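Local coordinates for protein beta sliding clamp (Bartonella birtlesii LL-WM9, PDB 6PTR) that probably tethers DNA polymerases and other proteins to DNA, conferring processivity, as a ring-shaped head-to-tail homodimer that encircles the duplex, at residues C[147-152]-C[212-217]; C[223-228]-C[240-245]; C[170-173]-C[177-180]; C[16-21]-C[84-89]. All coordinates share one frame; numbering follows the deposited sequence.

Contact 4 comes first along the chain, joining helices 15-26 and 79-88 of the N-terminal domain. The other three belong to the central domain: contact 1 pairs helices 142-152 and 211-221, contact 3 is a hairpin nested within the loop that contact 1 closes, and contact 2 follows. Contacts 1 and 2 touch, their centres about 14 Å apart, because Leu217 packs on Phe240 and Leu242. Contacts 3 and 4 lie farthest apart, about 41 Å between centres, on opposite sides of the chain's centre. Contact 2 belongs to an eight-stranded sheet shared by the N-terminal and central domains, contact 3 to one shared by the central and C-terminal domains, so the central domain ties all three together.

Contact 1: C[147-152]-C[212-217]; sequences HLLDCT and KAVGEL
Leu149 reaches across from helix 142-152 with both its methyls, one for each of the two residues it meets on helix 211-221. Its CG stands beside the backbone N, anti to the carbonyl carbon (chi1 -64°), and CD1 then extends away from the backbone toward Leu217. There it lies 3.7 Å from Leu217 CD2, with Leu217 CG only a little farther off, the two side chains meeting at about a right angle. The second branch is looser: Leu149 CD2 approaches Val214 CG1 at 4.2 Å. Leu217 presents CD2 because its own CG swings to the side opposite the backbone N, beside the carbonyl carbon (chi1 -169°). Val214 turns CG1 the same way. Val214 and Leu217 are three residues apart, so one face of the helix offers both partners to a single leucine.

The contact is wholly apolar and buried. Thr152 OG1 donates back to Leu148 O at 2.9 Å, coming in 24° out of the carbonyl plane. Just beyond the apolar patch, Asp150 adds a polar tie to Gln218.

These helices pack against sheet as well as each other. Leu149 and Val214 share Ile168 of strand 167-173, Leu149 also touches Leu182 of strand 179-185, and Leu217 rests on Phe247 of strand 245-250, so helix 211-221 reaches both eight-stranded sheets.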
loop_
_atom_site.group_PDB
_atom_site.type_symbol
_atom_site.label_atom_id
_atom_site.label_comp_id
_atom_site.label_asym_id
_atom_site.label_seq_id
_atom_site.Cartn_x
_atom_site.Cartn_y
_atom_site.Cartn_z
ATOM N N HIS C 147 -9.769 8.063 24.181
ATOM C CA HIS C 147 -11.131 7.548 24.106
ATOM C C HIS C 147 -12.062 8.577 23.479
ATOM O O HIS C 147 -12.859 8.248 22.596
ATOM C CB HIS C 147 -11.609 7.158 25.500
ATOM C CG HIS C 147 -13.062 6.802 25.564
ATOM N ND1 HIS C 147 -13.576 5.664 24.981
ATOM C CD2 HIS C 147 -14.111 7.440 26.140
ATOM C CE1 HIS C 147 -14.879 5.615 25.197
ATOM N NE2 HIS C 147 -15.228 6.679 25.900
ATOM N N LEU C 148 -11.976 9.836 23.926
ATOM C CA LEU C 148 -12.853 10.870 23.372
ATOM C C LEU C 148 -12.632 11.032 21.877
ATOM O O LEU C 148 -13.593 11.138 21.103
ATOM C CB LEU C 148 -12.623 12.196 24.093
ATOM C CG LEU C 148 -12.803 12.173 25.609
ATOM C CD1 LEU C 148 -12.257 13.447 26.220
ATOM C CD2 LEU C 148 -14.276 11.997 25.948
ATOM N N LEU C 149 -11.364 11.071 21.450
ATOM C CA LEU C 149 -11.068 11.245 20.035
ATOM C C LEU C 149 -11.428 9.997 19.234
ATOM O O LEU C 149 -11.896 10.100 18.091
ATOM C CB LEU C 149 -9.588 11.589 19.845
ATOM C CG LEU C 149 -9.197 12.926 20.469
ATOM C CD1 LEU C 149 -7.694 13.151 20.428
ATOM C CD2 LEU C 149 -9.917 14.092 19.797
ATOM N N ASP C 150 -11.211 8.812 19.812
ATOM C CA ASP C 150 -11.604 7.568 19.143
ATOM C C ASP C 150 -13.101 7.503 18.890
ATOM O O ASP C 150 -13.539 6.916 17.891
ATOM C CB ASP C 150 -11.204 6.348 19.975
ATOM C CG ASP C 150 -9.748 5.971 19.814
ATOM O OD1 ASP C 150 -9.120 6.367 18.808
ATOM O OD2 ASP C 150 -9.247 5.243 20.698
ATOM N N CYS C 151 -13.906 8.068 19.790
ATOM C CA CYS C 151 -15.353 8.055 19.569
ATOM C C CYS C 151 -15.807 8.986 18.447
ATOM O O CYS C 151 -16.915 8.800 17.924
ATOM C CB CYS C 151 -16.102 8.450 20.841
ATOM S SG CYS C 151 -16.052 7.269 22.191
ATOM N N THR C 152 -15.008 9.992 18.073
ATOM C CA THR C 152 -15.504 11.085 17.245
ATOM C C THR C 152 -14.724 11.331 15.963
ATOM O O THR C 152 -15.302 11.880 15.018
ATOM C CB THR C 152 -15.542 12.390 18.054
ATOM O OG1 THR C 152 -14.274 12.598 18.690
ATOM C CG2 THR C 152 -16.622 12.308 19.138
ATOM N N LYS C 212 -6.826 18.186 11.031
ATOM C CA LYS C 212 -5.416 17.777 10.972
ATOM C C LYS C 212 -4.810 17.629 12.362
ATOM O O LYS C 212 -4.055 16.679 12.612
ATOM C CB LYS C 212 -4.579 18.760 10.146
ATOM C CG LYS C 212 -3.064 18.382 10.109
ATOM C CD LYS C 212 -2.330 19.178 9.052
ATOM C CE LYS C 212 -0.882 18.670 8.848
ATOM N NZ LYS C 212 -0.162 19.447 7.829
ATOM N N ALA C 213 -5.087 18.580 13.268
ATOM C CA ALA C 213 -4.602 18.467 14.638
ATOM C C ALA C 213 -5.143 17.208 15.290
ATOM O O ALA C 213 -4.399 16.476 15.967
ATOM C CB ALA C 213 -5.005 19.704 15.452
ATOM N N VAL C 214 -6.435 16.926 15.091
ATOM C CA VAL C 214 -7.009 15.705 15.642
ATOM C C VAL C 214 -6.244 14.497 15.131
ATOM O O VAL C 214 -5.900 13.599 15.900
ATOM C CB VAL C 214 -8.505 15.592 15.302
ATOM C CG1 VAL C 214 -9.013 14.209 15.699
ATOM C CG2 VAL C 214 -9.294 16.691 16.016
ATOM N N GLY C 215 -5.949 14.471 13.833
ATOM C CA GLY C 215 -5.298 13.308 13.250
ATOM C C GLY C 215 -3.884 13.104 13.762
ATOM O O GLY C 215 -3.469 11.975 14.043
ATOM N N GLU C 216 -3.133 14.186 13.914
ATOM C CA GLU C 216 -1.772 14.038 14.423
ATOM C C GLU C 216 -1.771 13.666 15.897
ATOM O O GLU C 216 -0.933 12.862 16.345
ATOM C CB GLU C 216 -0.984 15.325 14.187
ATOM C CG GLU C 216 -0.766 15.605 12.716
ATOM C CD GLU C 216 -0.108 14.435 11.998
ATOM O OE1 GLU C 216 0.944 13.942 12.473
ATOM O OE2 GLU C 216 -0.664 13.991 10.979
ATOM N N LEU C 217 -2.673 14.270 16.678
ATOM C CA LEU C 217 -2.800 13.889 18.074
ATOM C C LEU C 217 -3.131 12.411 18.187
ATOM O O LEU C 217 -2.530 11.687 18.991
ATOM C CB LEU C 217 -3.867 14.770 18.741
ATOM C CG LEU C 217 -4.068 14.784 20.250
ATOM C CD1 LEU C 217 -2.763 15.062 20.952
ATOM C CD2 LEU C 217 -5.115 15.858 20.590
#

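Contact 2: C[223-228]-C[240-245]; sequences EEIDGD and FSLGSV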
loop_
_atom_site.group_PDB
_atom_site.type_symbol
_atom_site.label_atom_id
_atom_site.label_comp_id
_atom_site.label_asym_id
_atom_site.label_seq_id
_atom_site.Cartn_x
_atom_site.Cartn_y
_atom_site.Cartn_z
ATOM N N GLU C 223 0.017 5.267 20.242
ATOM C CA GLU C 223 1.138 4.557 20.846
ATOM C C GLU C 223 0.904 4.216 22.317
ATOM O O GLU C 223 1.798 3.633 22.949
ATOM C CB GLU C 223 2.411 5.383 20.702
ATOM C CG GLU C 223 2.673 5.889 19.303
ATOM C CD GLU C 223 3.932 6.761 19.240
ATOM O OE1 GLU C 223 4.669 6.829 20.252
ATOM O OE2 GLU C 223 4.183 7.381 18.185
ATOM N N GLU C 224 -0.266 4.560 22.866
ATOM C CA GLU C 224 -0.625 4.304 24.258
ATOM C C GLU C 224 0.292 5.081 25.200
ATOM O O GLU C 224 1.192 4.503 25.815
ATOM C CB GLU C 224 -0.586 2.803 24.561
ATOM N N ILE C 225 0.054 6.392 25.317
ATOM C CA ILE C 225 0.883 7.295 26.112
ATOM C C ILE C 225 0.459 7.243 27.575
ATOM O O ILE C 225 -0.736 7.261 27.896
ATOM C CB ILE C 225 0.777 8.727 25.555
ATOM C CG1 ILE C 225 1.107 8.732 24.060
ATOM C CG2 ILE C 225 1.687 9.675 26.326
ATOM C CD1 ILE C 225 2.463 8.107 23.729
ATOM N N ASP C 226 1.438 7.202 28.472
ATOM C CA ASP C 226 1.152 7.232 29.900
ATOM C C ASP C 226 0.958 8.663 30.396
ATOM O O ASP C 226 1.535 9.612 29.864
ATOM C CB ASP C 226 2.290 6.578 30.679
ATOM C CG ASP C 226 2.123 6.713 32.198
ATOM O OD1 ASP C 226 1.129 6.182 32.727
ATOM O OD2 ASP C 226 2.979 7.370 32.833
ATOM N N GLY C 227 0.168 8.805 31.455
ATOM C CA GLY C 227 0.107 10.061 32.168
ATOM C C GLY C 227 -0.900 11.002 31.543
ATOM O O GLY C 227 -1.750 10.625 30.735
ATOM N N ASP C 228 -0.775 12.262 31.918
ATOM C CA ASP C 228 -1.802 13.234 31.597
ATOM C C ASP C 228 -1.388 14.090 30.416
ATOM O O ASP C 228 -0.205 14.218 30.080
ATOM C CB ASP C 228 -2.099 14.129 32.806
ATOM C CG ASP C 228 -2.716 13.371 33.956
ATOM O OD1 ASP C 228 -3.478 12.413 33.723
ATOM O OD2 ASP C 228 -2.441 13.741 35.105
ATOM N N PHE C 240 -1.824 21.003 23.236
ATOM C CA PHE C 240 -1.810 19.741 23.961
ATOM C C PHE C 240 -0.365 19.427 24.299
ATOM O O PHE C 240 0.464 19.282 23.394
ATOM C CB PHE C 240 -2.394 18.601 23.127
ATOM C CG PHE C 240 -3.790 18.830 22.673
ATOM C CD1 PHE C 240 -4.052 19.559 21.517
ATOM C CD2 PHE C 240 -4.855 18.289 23.377
ATOM C CE1 PHE C 240 -5.346 19.769 21.091
ATOM C CE2 PHE C 240 -6.168 18.491 22.936
ATOM C CZ PHE C 240 -6.407 19.238 21.807
ATOM N N SER C 241 -0.070 19.293 25.585
ATOM C CA SER C 241 1.272 18.935 26.028
ATOM C C SER C 241 1.211 17.558 26.671
ATOM O O SER C 241 0.436 17.333 27.603
ATOM C CB SER C 241 1.830 19.971 27.009
ATOM O OG SER C 241 1.903 21.241 26.384
ATOM N N LEU C 242 2.011 16.629 26.169
ATOM C CA LEU C 242 2.007 15.304 26.769
ATOM C C LEU C 242 3.373 14.691 26.525
ATOM O O LEU C 242 3.925 14.826 25.432
ATOM C CB LEU C 242 0.885 14.422 26.197
ATOM C CG LEU C 242 0.777 14.098 24.709
ATOM C CD1 LEU C 242 -0.213 12.952 24.536
ATOM C CD2 LEU C 242 0.325 15.299 23.865
ATOM N N GLY C 243 3.922 14.043 27.548
ATOM C CA GLY C 243 5.276 13.528 27.432
ATOM C C GLY C 243 6.249 14.648 27.119
ATOM O O GLY C 243 6.247 15.710 27.753
ATOM N N SER C 244 7.094 14.425 26.116
ATOM C CA SER C 244 8.015 15.446 25.640
ATOM C C SER C 244 7.512 16.127 24.370
ATOM O O SER C 244 8.290 16.801 23.684
ATOM C CB SER C 244 9.383 14.826 25.386
ATOM O OG SER C 244 9.202 13.751 24.483
ATOM N N VAL C 245 6.227 15.984 24.061
ATOM C CA VAL C 245 5.649 16.478 22.819
ATOM C C VAL C 245 4.682 17.602 23.145
ATOM O O VAL C 245 3.926 17.522 24.123
ATOM C CB VAL C 245 4.938 15.339 22.048
ATOM C CG1 VAL C 245 4.297 15.862 20.764
ATOM C CG2 VAL C 245 5.921 14.226 21.758
HETATM O O HOH W 1 1.914 12.524 29.544
#
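Ile225 and Leu242 make the apolar half of this contact, and a water molecule makes the polar half. On the packed side, Ile225 CG2 comes to 4.2 Å from Leu242 CD1, the two side chains meeting at about a right angle. Leu242 holds CG between its backbone N and carbonyl carbon (chi1 59°), a less common choice for leucine.

The other side is looser and wetter. Here the backbones come nearer, yet they are joined through a water rather than directly. It donates to Asp228 O at 2.8 Å and to Asp226 O at 3.0 Å, and accepts from Gly243 N at 3.2 Å. Two carbonyls of 223-228 are thereby coupled to an amide of the opposite hairpin without meeting it directly. The two halves join at Asp228 O, which besides receiving the water's bond lies 4.0 Å from Leu242 CB. The side chain of Asp228 leaves its backbone away from the hairpin, and Asp226 is likewise exposed.

That hairpin turns tightly: Leu242 to Val245 form a type II' beta turn, with Gly243 at a positive phi of 58°, and Leu242 and Val245 exchange a reciprocal pair of backbone bonds, each 2.9 Å from N to O.

In the fold, residues 223-228 lead from helix 211-221 into strand 228-233, the neighbour of strand 237-242 in the sheet, where Ser241 pairs through its backbone with Cys230. Leu242 is buried against Leu220 and Leu221 of the helix and Val229 of the strand, while Val245 starts strand 245-250, which pairs with strand 59-69 of the N-terminal domain.

Contact 3: C[170-173]-C[177-180]; sequences FHIV and VLKL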
loop_
_atom_site.group_PDB
_atom_site.type_symbol
_atom_site.label_atom_id
_atom_site.label_comp_id
_atom_site.label_asym_id
_atom_site.label_seq_id
_atom_site.Cartn_x
_atom_site.Cartn_y
_atom_site.Cartn_z
ATOM N N PHE C 170 -15.428 20.944 20.688
ATOM C CA PHE C 170 -14.906 20.601 22.010
ATOM C C PHE C 170 -15.513 21.632 22.956
ATOM O O PHE C 170 -15.201 22.816 22.832
ATOM C CB PHE C 170 -13.380 20.708 21.917
ATOM C CG PHE C 170 -12.584 20.282 23.138
ATOM C CD1 PHE C 170 -12.190 18.968 23.299
ATOM C CD2 PHE C 170 -12.067 21.233 23.998
ATOM C CE1 PHE C 170 -11.388 18.596 24.368
ATOM C CE2 PHE C 170 -11.254 20.857 25.077
ATOM C CZ PHE C 170 -10.928 19.536 25.247
ATOM N N HIS C 171 -16.427 21.210 23.843
ATOM C CA HIS C 171 -17.236 22.186 24.574
ATOM C C HIS C 171 -17.759 21.598 25.877
ATOM O O HIS C 171 -17.750 20.382 26.091
ATOM C CB HIS C 171 -18.402 22.695 23.685
ATOM C CG HIS C 171 -19.401 21.640 23.296
ATOM N ND1 HIS C 171 -19.086 20.571 22.484
ATOM C CD2 HIS C 171 -20.724 21.518 23.580
ATOM C CE1 HIS C 171 -20.169 19.831 22.285
ATOM N NE2 HIS C 171 -21.179 20.390 22.936
ATOM N N ILE C 172 -18.259 22.497 26.743
ATOM C CA ILE C 172 -18.806 22.157 28.047
ATOM C C ILE C 172 -20.320 22.130 27.962
ATOM O O ILE C 172 -20.935 22.972 27.292
ATOM C CB ILE C 172 -18.344 23.169 29.113
ATOM C CG1 ILE C 172 -16.820 23.119 29.260
ATOM C CG2 ILE C 172 -19.017 22.912 30.445
ATOM C CD1 ILE C 172 -16.273 21.727 29.402
ATOM N N VAL C 173 -20.922 21.176 28.664
ATOM C CA VAL C 173 -22.374 21.034 28.743
ATOM C C VAL C 173 -22.739 21.215 30.205
ATOM O O VAL C 173 -22.365 20.394 31.053
ATOM C CB VAL C 173 -22.861 19.677 28.218
ATOM C CG1 VAL C 173 -24.381 19.566 28.396
ATOM C CG2 VAL C 173 -22.483 19.500 26.766
ATOM N N VAL C 177 -24.024 17.882 36.745
ATOM C CA VAL C 177 -22.573 17.817 36.756
ATOM C C VAL C 177 -22.088 18.314 35.398
ATOM O O VAL C 177 -22.606 17.888 34.359
ATOM C CB VAL C 177 -22.083 16.387 37.047
ATOM C CG1 VAL C 177 -22.816 15.369 36.159
ATOM C CG2 VAL C 177 -20.575 16.291 36.866
ATOM N N LEU C 178 -21.136 19.252 35.409
ATOM C CA LEU C 178 -20.519 19.701 34.166
ATOM C C LEU C 178 -20.011 18.510 33.371
ATOM O O LEU C 178 -19.385 17.601 33.920
ATOM C CB LEU C 178 -19.346 20.650 34.438
ATOM C CG LEU C 178 -19.570 22.143 34.680
ATOM C CD1 LEU C 178 -18.231 22.874 34.623
ATOM C CD2 LEU C 178 -20.537 22.708 33.666
ATOM N N LYS C 179 -20.288 18.522 32.073
ATOM C CA LYS C 179 -19.747 17.550 31.141
ATOM C C LYS C 179 -18.785 18.241 30.191
ATOM O O LYS C 179 -18.997 19.396 29.820
ATOM C CB LYS C 179 -20.860 16.870 30.335
ATOM C CG LYS C 179 -21.790 16.011 31.176
ATOM C CD LYS C 179 -22.677 15.145 30.282
ATOM C CE LYS C 179 -23.548 14.208 31.095
ATOM N NZ LYS C 179 -24.900 14.778 31.347
ATOM N N LEU C 180 -17.719 17.539 29.822
ATOM C CA LEU C 180 -16.904 17.895 28.670
ATOM C C LEU C 180 -17.346 17.009 27.524
ATOM O O LEU C 180 -17.402 15.787 27.679
ATOM C CB LEU C 180 -15.415 17.684 28.948
ATOM C CG LEU C 180 -14.482 17.750 27.732
ATOM C CD1 LEU C 180 -14.431 19.154 27.130
ATOM C CD2 LEU C 180 -13.080 17.287 28.161
#
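A methyl of Leu180, CD1, plugs the hollow between the ring of Phe170 and the tip of Ile172. It sits over the ring's centre, 4.1 Å from the Phe170 centroid and 12° off the normal, a CH-pi contact. From another side Ile172 CD1 closes in to 3.9 Å from the same Leu180 CD1. With CG opposite the backbone N (chi1 -175°) the ring of Phe170 is carried nearer the opposing strand, and chi2 near 90° turns its face to Leu180. Ile172 is itself a forked bump: while CD1 goes to Leu180, its CG2 branch meets Leu178 CD2 at 3.6 Å, so the isoleucine bridges both leucines.

Beneath these side chains lies a short antiparallel ladder. Val173 and Lys179 form a hydrogen-bonded pair: Val173 N gives to Lys179 O at 2.9 Å, Lys179 N returns a bond to Val173 O at 3.0 Å, and both are nearly straight. Ile172 and Leu180 form the next, non-hydrogen-bonded pair. On the sheet face of Val173 and Lys179 the fit is simpler, CB against CB at 4.0 Å, after which the lysine chain heads off toward Asp175 in the connecting turn.

The chemistry is divided. One face of the hairpin is greasy and continues into Met204 and Val207; the other carries Lys179, salt-bridged to Asp175, and His171, whose ring bonds Tyr259 and Tyr169 O, so turn, strand and a more distant tyrosine meet its polar groups.

Contact 4: C[16-21]-C[84-89]; sequences SQFFKS and DIVRKL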
loop_
_atom_site.group_PDB
_atom_site.type_symbol
_atom_site.label_atom_id
_atom_site.label_comp_id
_atom_site.label_asym_id
_atom_site.label_seq_id
_atom_site.Cartn_x
_atom_site.Cartn_y
_atom_site.Cartn_z
ATOM N N SER C 16 18.271 5.501 17.309
ATOM C CA SER C 16 16.902 5.055 17.555
ATOM C C SER C 16 16.088 6.129 18.261
ATOM O O SER C 16 14.930 6.369 17.908
ATOM C CB SER C 16 16.905 3.760 18.357
ATOM O OG SER C 16 17.270 2.681 17.520
ATOM N N GLN C 17 16.686 6.798 19.244
ATOM C CA GLN C 17 16.010 7.911 19.899
ATOM C C GLN C 17 15.695 9.030 18.913
ATOM O O GLN C 17 14.574 9.561 18.890
ATOM C CB GLN C 17 16.873 8.429 21.050
ATOM C CG GLN C 17 16.410 9.766 21.584
ATOM C CD GLN C 17 15.081 9.653 22.286
ATOM O OE1 GLN C 17 14.963 8.958 23.297
ATOM N NE2 GLN C 17 14.064 10.316 21.746
ATOM N N PHE C 18 16.679 9.417 18.096
ATOM C CA PHE C 18 16.479 10.493 17.132
ATOM C C PHE C 18 15.402 10.137 16.113
ATOM O O PHE C 18 14.583 10.986 15.734
ATOM C CB PHE C 18 17.791 10.802 16.410
ATOM C CG PHE C 18 17.727 12.034 15.543
ATOM C CD1 PHE C 18 17.664 13.289 16.122
ATOM C CD2 PHE C 18 17.759 11.942 14.166
ATOM C CE1 PHE C 18 17.595 14.432 15.342
ATOM C CE2 PHE C 18 17.692 13.094 13.382
ATOM C CZ PHE C 18 17.606 14.342 13.989
ATOM N N PHE C 19 15.405 8.886 15.655
ATOM C CA PHE C 19 14.418 8.421 14.683
ATOM C C PHE C 19 13.011 8.489 15.260
ATOM O O PHE C 19 12.073 8.937 14.590
ATOM C CB PHE C 19 14.765 6.994 14.281
ATOM C CG PHE C 19 13.927 6.451 13.155
ATOM C CD1 PHE C 19 13.885 7.103 11.930
ATOM C CD2 PHE C 19 13.203 5.291 13.322
ATOM C CE1 PHE C 19 13.121 6.593 10.879
ATOM C CE2 PHE C 19 12.435 4.775 12.282
ATOM C CZ PHE C 19 12.397 5.435 11.062
ATOM N N LYS C 20 12.852 8.038 16.509
ATOM C CA LYS C 20 11.547 8.089 17.158
ATOM C C LYS C 20 11.047 9.520 17.277
ATOM O O LYS C 20 9.887 9.806 16.959
ATOM C CB LYS C 20 11.611 7.434 18.538
ATOM C CG LYS C 20 10.239 7.338 19.197
ATOM C CD LYS C 20 10.264 6.504 20.470
ATOM C CE LYS C 20 8.853 6.278 21.012
ATOM N NZ LYS C 20 8.068 5.306 20.195
ATOM N N SER C 21 11.911 10.437 17.721
ATOM C CA SER C 21 11.489 11.823 17.892
ATOM C C SER C 21 11.191 12.472 16.548
ATOM O O SER C 21 10.155 13.133 16.383
ATOM C CB SER C 21 12.557 12.617 18.656
ATOM O OG SER C 21 12.795 12.051 19.943
ATOM N N ASP C 84 14.048 9.876 5.934
ATOM C CA ASP C 84 14.407 8.732 5.105
ATOM C C ASP C 84 15.860 8.327 5.325
ATOM O O ASP C 84 16.184 7.131 5.293
ATOM C CB ASP C 84 14.144 9.044 3.632
ATOM C CG ASP C 84 12.658 9.146 3.309
ATOM O OD1 ASP C 84 11.834 8.571 4.050
ATOM O OD2 ASP C 84 12.312 9.802 2.305
ATOM N N ILE C 85 16.749 9.296 5.558
ATOM C CA ILE C 85 18.147 8.968 5.829
ATOM C C ILE C 85 18.272 8.214 7.151
ATOM O O ILE C 85 18.846 7.117 7.212
ATOM C CB ILE C 85 19.010 10.246 5.825
ATOM C CG1 ILE C 85 19.169 10.770 4.395
ATOM C CG2 ILE C 85 20.365 9.995 6.509
ATOM C CD1 ILE C 85 19.705 12.208 4.359
ATOM N N VAL C 86 17.702 8.773 8.221
ATOM C CA VAL C 86 17.825 8.150 9.536
ATOM C C VAL C 86 17.177 6.766 9.552
ATOM O O VAL C 86 17.685 5.828 10.196
ATOM C CB VAL C 86 17.227 9.090 10.603
ATOM C CG1 VAL C 86 17.351 8.461 12.028
ATOM C CG2 VAL C 86 17.952 10.435 10.587
ATOM N N ARG C 87 16.074 6.594 8.824
ATOM C CA ARG C 87 15.452 5.272 8.728
ATOM C C ARG C 87 16.431 4.199 8.269
ATOM O O ARG C 87 16.326 3.042 8.691
ATOM C CB ARG C 87 14.258 5.317 7.776
ATOM C CG ARG C 87 13.534 3.975 7.621
ATOM C CD ARG C 87 12.475 4.097 6.544
ATOM N NE ARG C 87 12.974 4.947 5.468
ATOM C CZ ARG C 87 13.464 4.511 4.311
ATOM N NH1 ARG C 87 13.509 3.202 4.025
ATOM N NH2 ARG C 87 13.901 5.402 3.430
ATOM N N LYS C 88 17.384 4.549 7.410
ATOM C CA LYS C 88 18.316 3.574 6.864
ATOM C C LYS C 88 19.597 3.435 7.673
ATOM O O LYS C 88 20.429 2.581 7.334
ATOM C CB LYS C 88 18.688 3.938 5.427
ATOM C CG LYS C 88 17.525 3.966 4.476
ATOM C CD LYS C 88 18.028 4.184 3.070
ATOM C CE LYS C 88 16.876 4.516 2.141
ATOM N NZ LYS C 88 17.390 4.802 0.785
ATOM N N LEU C 89 19.782 4.235 8.704
ATOM C CA LEU C 89 20.967 4.059 9.531
ATOM C C LEU C 89 20.697 3.017 10.614
ATOM O O LEU C 89 19.557 2.868 11.074
ATOM C CB LEU C 89 21.381 5.385 10.161
ATOM C CG LEU C 89 21.733 6.462 9.137
ATOM C CD1 LEU C 89 21.930 7.823 9.815
ATOM C CD2 LEU C 89 22.986 6.056 8.358
#
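This is a helix-helix contact within the N-terminal domain, where Phe18 and Phe19 of helix 15-26 straddle Val86 of helix 79-88. The domain has the processivity fold, in which a pair of helices packs against antiparallel sheets, and in the assembled ring of this family such helices line the central hole. The axes of the short segments approach to 9.7 Å and run roughly antiparallel, 144° apart.

Val86 splits its two methyls between the phenylalanines. CG2 comes up to the rim of the Phe18 ring, in its plane, with 3.9 Å to Phe18 CE2. CG1 tucks beside Phe19, reaching Phe19 CD1 at 3.7 Å and its CB at about the same distance, as the two side chains slide past each other in opposite directions. Both phenylalanines have CG opposite their backbone N (chi1 -172° and -173°), an arrangement that carries both rings out toward the other helix.

Phe18 continues inward onto Leu97 and Leu52 of the sheets, and Val86 onto Ile95. Phe19 lies nearer the surface, where Tyr83 stacks on its ring and Arg15 makes a cation-pi contact; Arg15 also bonds to Val86 O. Helix 79-88 faces the dimer interface too, as Lys88 NZ forms a salt bridge to Asp283 of the second subunit.

The outer margin is closed by Arg87, whose aliphatic stem lies alongside Phe19 and points the same way. Its guanidinium runs on to a long salt bridge with Asp84, while the ring's CE1 presses to 3.4 Å from Arg87 CA.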